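Local coordinates for protein putative uronate isomerase (Thermotoga maritima, PDB 4NAR) that may act as a lactate racemase or a related isomerase, though its own substrate and reaction remain unsettled, at residues A[99-113]-A[166-178]. Numbering follows the deposited sequence.
Sequences HEFFNPEALAFVGTL and VIPGIASTEVVDT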
loop_
_atom_site.group_PDB
_atom_site.type_symbol
_atom_site.label_atom_id
_atom_site.label_comp_id
_atom_site.label_asym_id
_atom_site.label_seq_id
_atom_site.Cartn_x
_atom_site.Cartn_y
_atom_site.Cartn_z
ATOM N N HIS A 99 1.320 -0.666 -15.130
ATOM C CA HIS A 99 0.658 0.634 -15.033
ATOM C C HIS A 99 1.707 1.698 -15.391
ATOM O O HIS A 99 2.903 1.440 -15.270
ATOM C CB HIS A 99 0.092 0.839 -13.616
ATOM C CG HIS A 99 -0.567 2.173 -13.417
ATOM N ND1 HIS A 99 -1.373 2.758 -14.358
ATOM C CD2 HIS A 99 -0.532 3.026 -12.350
ATOM C CE1 HIS A 99 -1.809 3.930 -13.900
ATOM N NE2 HIS A 99 -1.314 4.101 -12.688
ATOM N N GLU A 100 1.266 2.869 -15.859
ATOM C CA GLU A 100 2.173 3.980 -16.189
ATOM C C GLU A 100 1.734 5.243 -15.448
ATOM O O GLU A 100 1.212 6.193 -16.043
ATOM C CB GLU A 100 2.192 4.238 -17.693
ATOM C CG GLU A 100 2.518 3.017 -18.521
ATOM C CD GLU A 100 2.058 3.172 -19.957
ATOM O OE1 GLU A 100 2.823 3.797 -20.746
ATOM O OE2 GLU A 100 0.936 2.683 -20.287
ATOM N N PHE A 101 1.962 5.219 -14.140
ATOM C CA PHE A 101 1.475 6.214 -13.189
ATOM C C PHE A 101 1.827 7.632 -13.644
ATOM O O PHE A 101 1.034 8.579 -13.491
ATOM C CB PHE A 101 2.135 5.913 -11.831
ATOM C CG PHE A 101 1.590 6.709 -10.686
ATOM C CD1 PHE A 101 2.053 7.991 -10.429
ATOM C CD2 PHE A 101 0.636 6.165 -9.841
ATOM C CE1 PHE A 101 1.558 8.737 -9.357
ATOM C CE2 PHE A 101 0.145 6.890 -8.767
ATOM C CZ PHE A 101 0.604 8.187 -8.527
ATOM N N PHE A 102 3.032 7.769 -14.197
ATOM C CA PHE A 102 3.575 9.093 -14.490
ATOM C C PHE A 102 3.398 9.467 -15.950
ATOM O O PHE A 102 3.953 10.463 -16.389
ATOM C CB PHE A 102 5.070 9.138 -14.154
ATOM C CG PHE A 102 5.382 8.848 -12.708
ATOM C CD1 PHE A 102 5.352 9.864 -11.752
ATOM C CD2 PHE A 102 5.722 7.555 -12.307
ATOM C CE1 PHE A 102 5.648 9.586 -10.400
ATOM C CE2 PHE A 102 6.013 7.264 -10.962
ATOM C CZ PHE A 102 5.974 8.280 -10.007
ATOM N N ASN A 103 2.665 8.652 -16.706
ATOM C CA ASN A 103 2.492 8.911 -18.130
ATOM C C ASN A 103 1.070 9.373 -18.448
ATOM O O ASN A 103 0.125 8.565 -18.456
ATOM C CB ASN A 103 2.871 7.686 -18.967
ATOM C CG ASN A 103 3.013 8.011 -20.455
ATOM O OD1 ASN A 103 2.501 9.042 -20.946
ATOM N ND2 ASN A 103 3.706 7.122 -21.187
ATOM N N PRO A 104 0.917 10.683 -18.731
ATOM C CA PRO A 104 -0.409 11.270 -18.998
ATOM C C PRO A 104 -1.152 10.513 -20.089
ATOM O O PRO A 104 -2.373 10.355 -20.028
ATOM C CB PRO A 104 -0.083 12.685 -19.483
ATOM C CG PRO A 104 1.257 12.999 -18.840
ATOM C CD PRO A 104 2.005 11.680 -18.831
ATOM N N GLU A 105 -0.411 10.024 -21.071
ATOM C CA GLU A 105 -1.022 9.369 -22.218
ATOM C C GLU A 105 -1.655 8.015 -21.873
ATOM O O GLU A 105 -2.541 7.533 -22.587
ATOM C CB GLU A 105 0.012 9.231 -23.336
ATOM C CG GLU A 105 0.458 10.580 -23.905
ATOM C CD GLU A 105 -0.725 11.440 -24.346
ATOM O OE1 GLU A 105 -1.671 10.900 -24.986
ATOM O OE2 GLU A 105 -0.712 12.656 -24.043
ATOM N N ALA A 106 -1.214 7.416 -20.770
ATOM C CA ALA A 106 -1.737 6.129 -20.317
ATOM C C ALA A 106 -3.048 6.276 -19.514
ATOM O O ALA A 106 -3.743 5.284 -19.223
ATOM C CB ALA A 106 -0.699 5.437 -19.478
ATOM N N LEU A 107 -3.390 7.516 -19.166
ATOM C CA LEU A 107 -4.482 7.754 -18.233
ATOM C C LEU A 107 -5.721 8.309 -18.913
ATOM O O LEU A 107 -5.636 8.976 -19.951
ATOM C CB LEU A 107 -4.032 8.715 -17.130
ATOM C CG LEU A 107 -2.663 8.359 -16.544
ATOM C CD1 LEU A 107 -2.133 9.513 -15.717
ATOM C CD2 LEU A 107 -2.716 7.051 -15.721
ATOM N N ALA A 108 -6.876 8.018 -18.315
ATOM C CA ALA A 108 -8.138 8.601 -18.751
ATOM C C ALA A 108 -8.629 9.559 -17.670
ATOM O O ALA A 108 -8.626 9.225 -16.475
ATOM C CB ALA A 108 -9.190 7.507 -19.034
ATOM N N PHE A 109 -9.036 10.751 -18.084
ATOM C CA PHE A 109 -9.651 11.695 -17.163
ATOM C C PHE A 109 -11.099 11.269 -16.916
ATOM O O PHE A 109 -11.853 11.070 -17.880
ATOM C CB PHE A 109 -9.640 13.084 -17.787
ATOM C CG PHE A 109 -10.282 14.130 -16.932
ATOM C CD1 PHE A 109 -9.694 14.506 -15.730
ATOM C CD2 PHE A 109 -11.480 14.738 -17.318
ATOM C CE1 PHE A 109 -10.278 15.478 -14.923
ATOM C CE2 PHE A 109 -12.078 15.711 -16.520
ATOM C CZ PHE A 109 -11.470 16.087 -15.318
ATOM N N VAL A 110 -11.516 11.132 -15.658
ATOM C CA VAL A 110 -12.926 10.782 -15.435
ATOM C C VAL A 110 -13.757 11.923 -14.838
ATOM O O VAL A 110 -14.992 11.901 -14.906
ATOM C CB VAL A 110 -13.138 9.473 -14.595
ATOM C CG1 VAL A 110 -12.321 8.320 -15.157
ATOM C CG2 VAL A 110 -12.818 9.697 -13.131
ATOM N N GLY A 111 -13.082 12.910 -14.254
ATOM C CA GLY A 111 -13.773 14.001 -13.581
ATOM C C GLY A 111 -12.928 14.594 -12.471
ATOM O O GLY A 111 -11.787 14.170 -12.273
ATOM N N THR A 112 -13.467 15.573 -11.747
ATOM C CA THR A 112 -12.711 16.230 -10.683
ATOM C C THR A 112 -13.366 16.052 -9.321
ATOM O O THR A 112 -14.584 15.902 -9.230
ATOM C CB THR A 112 -12.559 17.757 -10.924
ATOM O OG1 THR A 112 -13.832 18.309 -11.255
ATOM C CG2 THR A 112 -11.603 18.061 -12.068
ATOM N N LEU A 113 -12.548 16.060 -8.268
ATOM C CA LEU A 113 -13.039 16.307 -6.919
ATOM C C LEU A 113 -13.224 17.824 -6.761
ATOM O O LEU A 113 -12.333 18.596 -7.115
ATOM C CB LEU A 113 -12.043 15.780 -5.872
ATOM C CG LEU A 113 -11.786 14.265 -5.861
ATOM C CD1 LEU A 113 -10.772 13.877 -4.787
ATOM C CD2 LEU A 113 -13.083 13.495 -5.652
ATOM N N VAL A 166 -7.674 0.643 -6.845
ATOM C CA VAL A 166 -7.898 1.579 -7.938
ATOM C C VAL A 166 -7.063 2.843 -7.696
ATOM O O VAL A 166 -6.320 3.292 -8.577
ATOM C CB VAL A 166 -9.391 1.956 -8.085
ATOM C CG1 VAL A 166 -9.569 2.944 -9.243
ATOM C CG2 VAL A 166 -10.257 0.709 -8.285
ATOM N N ILE A 167 -7.183 3.406 -6.493
ATOM C CA ILE A 167 -6.417 4.585 -6.085
ATOM C C ILE A 167 -5.729 4.264 -4.760
ATOM O O ILE A 167 -6.424 4.028 -3.762
ATOM C CB ILE A 167 -7.326 5.803 -5.855
ATOM C CG1 ILE A 167 -8.168 6.080 -7.108
ATOM C CG2 ILE A 167 -6.485 7.035 -5.492
ATOM C CD1 ILE A 167 -9.217 7.121 -6.899
ATOM N N PRO A 168 -4.375 4.285 -4.725
ATOM C CA PRO A 168 -3.462 4.761 -5.786
ATOM C C PRO A 168 -3.116 3.753 -6.883
ATOM O O PRO A 168 -2.441 4.145 -7.844
ATOM C CB PRO A 168 -2.164 5.057 -5.014
ATOM C CG PRO A 168 -2.166 3.997 -3.909
ATOM C CD PRO A 168 -3.639 3.918 -3.492
ATOM N N GLY A 169 -3.548 2.500 -6.730
ATOM C CA GLY A 169 -3.101 1.394 -7.566
ATOM C C GLY A 169 -2.881 1.649 -9.053
ATOM O O GLY A 169 -1.814 1.319 -9.607
ATOM N N ILE A 170 -3.882 2.228 -9.711
ATOM C CA ILE A 170 -3.796 2.459 -11.144
ATOM C C ILE A 170 -4.211 3.890 -11.472
ATOM O O ILE A 170 -4.840 4.171 -12.506
ATOM C CB ILE A 170 -4.689 1.468 -11.907
ATOM C CG1 ILE A 170 -6.133 1.595 -11.401
ATOM C CG2 ILE A 170 -4.151 0.029 -11.756
ATOM C CD1 ILE A 170 -7.102 0.678 -12.059
ATOM N N ALA A 171 -3.842 4.792 -10.578
ATOM C CA ALA A 171 -4.237 6.187 -10.700
ATOM C C ALA A 171 -3.021 7.041 -11.090
ATOM O O ALA A 171 -2.111 6.591 -11.829
ATOM C CB ALA A 171 -4.860 6.673 -9.391
ATOM N N SER A 172 -2.993 8.265 -10.575
ATOM C CA SER A 172 -1.899 9.160 -10.875
ATOM C C SER A 172 -1.731 10.237 -9.817
ATOM O O SER A 172 -2.428 10.257 -8.791
ATOM C CB SER A 172 -2.071 9.774 -12.270
ATOM O OG SER A 172 -3.382 10.286 -12.455
ATOM N N THR A 173 -0.828 11.158 -10.129
ATOM C CA THR A 173 -0.218 12.060 -9.173
ATOM C C THR A 173 -1.160 12.924 -8.342
ATOM O O THR A 173 -1.031 12.974 -7.117
ATOM C CB THR A 173 0.778 12.966 -9.902
ATOM O OG1 THR A 173 1.835 12.143 -10.400
ATOM C CG2 THR A 173 1.360 14.002 -8.963
ATOM N N GLU A 174 -2.084 13.614 -9.002
ATOM C CA GLU A 174 -2.855 14.644 -8.316
ATOM C C GLU A 174 -3.700 14.063 -7.196
ATOM O O GLU A 174 -3.587 14.511 -6.045
ATOM C CB GLU A 174 -3.732 15.454 -9.274
ATOM C CG GLU A 174 -2.994 16.053 -10.452
ATOM C CD GLU A 174 -3.002 15.115 -11.660
ATOM O OE1 GLU A 174 -2.871 13.863 -11.471
ATOM O OE2 GLU A 174 -3.148 15.634 -12.798
ATOM N N VAL A 175 -4.530 13.070 -7.518
ATOM C CA VAL A 175 -5.423 12.521 -6.509
ATOM C C VAL A 175 -4.645 11.774 -5.411
ATOM O O VAL A 175 -5.030 11.797 -4.230
ATOM C CB VAL A 175 -6.525 11.625 -7.148
ATOM C CG1 VAL A 175 -5.895 10.410 -7.885
ATOM C CG2 VAL A 175 -7.565 11.198 -6.104
ATOM N N VAL A 176 -3.535 11.145 -5.793
ATOM C CA VAL A 176 -2.730 10.377 -4.848
ATOM C C VAL A 176 -1.965 11.305 -3.875
ATOM O O VAL A 176 -1.867 11.022 -2.667
ATOM C CB VAL A 176 -1.797 9.389 -5.597
ATOM C CG1 VAL A 176 -0.751 8.766 -4.644
ATOM C CG2 VAL A 176 -2.647 8.297 -6.326
ATOM N N ASP A 177 -1.444 12.416 -4.393
ATOM C CA ASP A 177 -0.812 13.427 -3.545
ATOM C C ASP A 177 -1.806 13.909 -2.488
ATOM O O ASP A 177 -1.469 14.025 -1.292
ATOM C CB ASP A 177 -0.346 14.630 -4.376
ATOM C CG ASP A 177 0.992 14.380 -5.094
ATOM O OD1 ASP A 177 1.401 13.199 -5.272
ATOM O OD2 ASP A 177 1.633 15.384 -5.489
ATOM N N THR A 178 -3.030 14.170 -2.952
ATOM C CA THR A 178 -4.105 14.706 -2.135
ATOM C C THR A 178 -4.476 13.770 -0.997
ATOM O O THR A 178 -4.598 14.217 0.150
ATOM C CB THR A 178 -5.369 14.977 -2.979
ATOM O OG1 THR A 178 -5.091 16.006 -3.936
ATOM C CG2 THR A 178 -6.549 15.404 -2.094
HETATM O O HOH W 1 0.782 11.081 -12.403
#
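The loop carrying cis-proline P168, which leads into the N-terminus of helix 173-186, is held here by H99 and F101, just past edge strand 94-97. H99 stands with CG anti to the backbone N (chi1 178°), which sends its imidazole at the loop; NE2 donates to A171 O at 2.8 Å, in the ring plane and onto a lone pair of the carbonyl. I170 CA sits over one ring face in a CH-pi contact, 3.5 Å from the H99 centroid, and F101 N lies over the opposite face. N135 bonds ND1, so both ring nitrogens are engaged and the ring's rotation is fixed. A leucine in place of H99 would probably leave A171 O without this donor and the loop freer to shift. Next comes F101: its ring takes S172 CA over one face, 3.7 Å from the centroid, while at the edge CZ meets V176 CG2 at 3.9 Å. L107 CD1 packs against S172 CB at 3.5 Å. S172 OG, meanwhile, bonds K133 O and caps nothing; instead a water accepts from T173 N at 2.8 Å and donates to F101 O at 2.7 Å, tying the helix's first turn to the turn at 100-103. A sulfate beside P168, probably from the crystallisation liquor, may mark a pocket. Overall, a buried histidine and phenylalanine pack onto the backbone of a loop at a helix N-terminus, within the lactate racemase N-terminal domain.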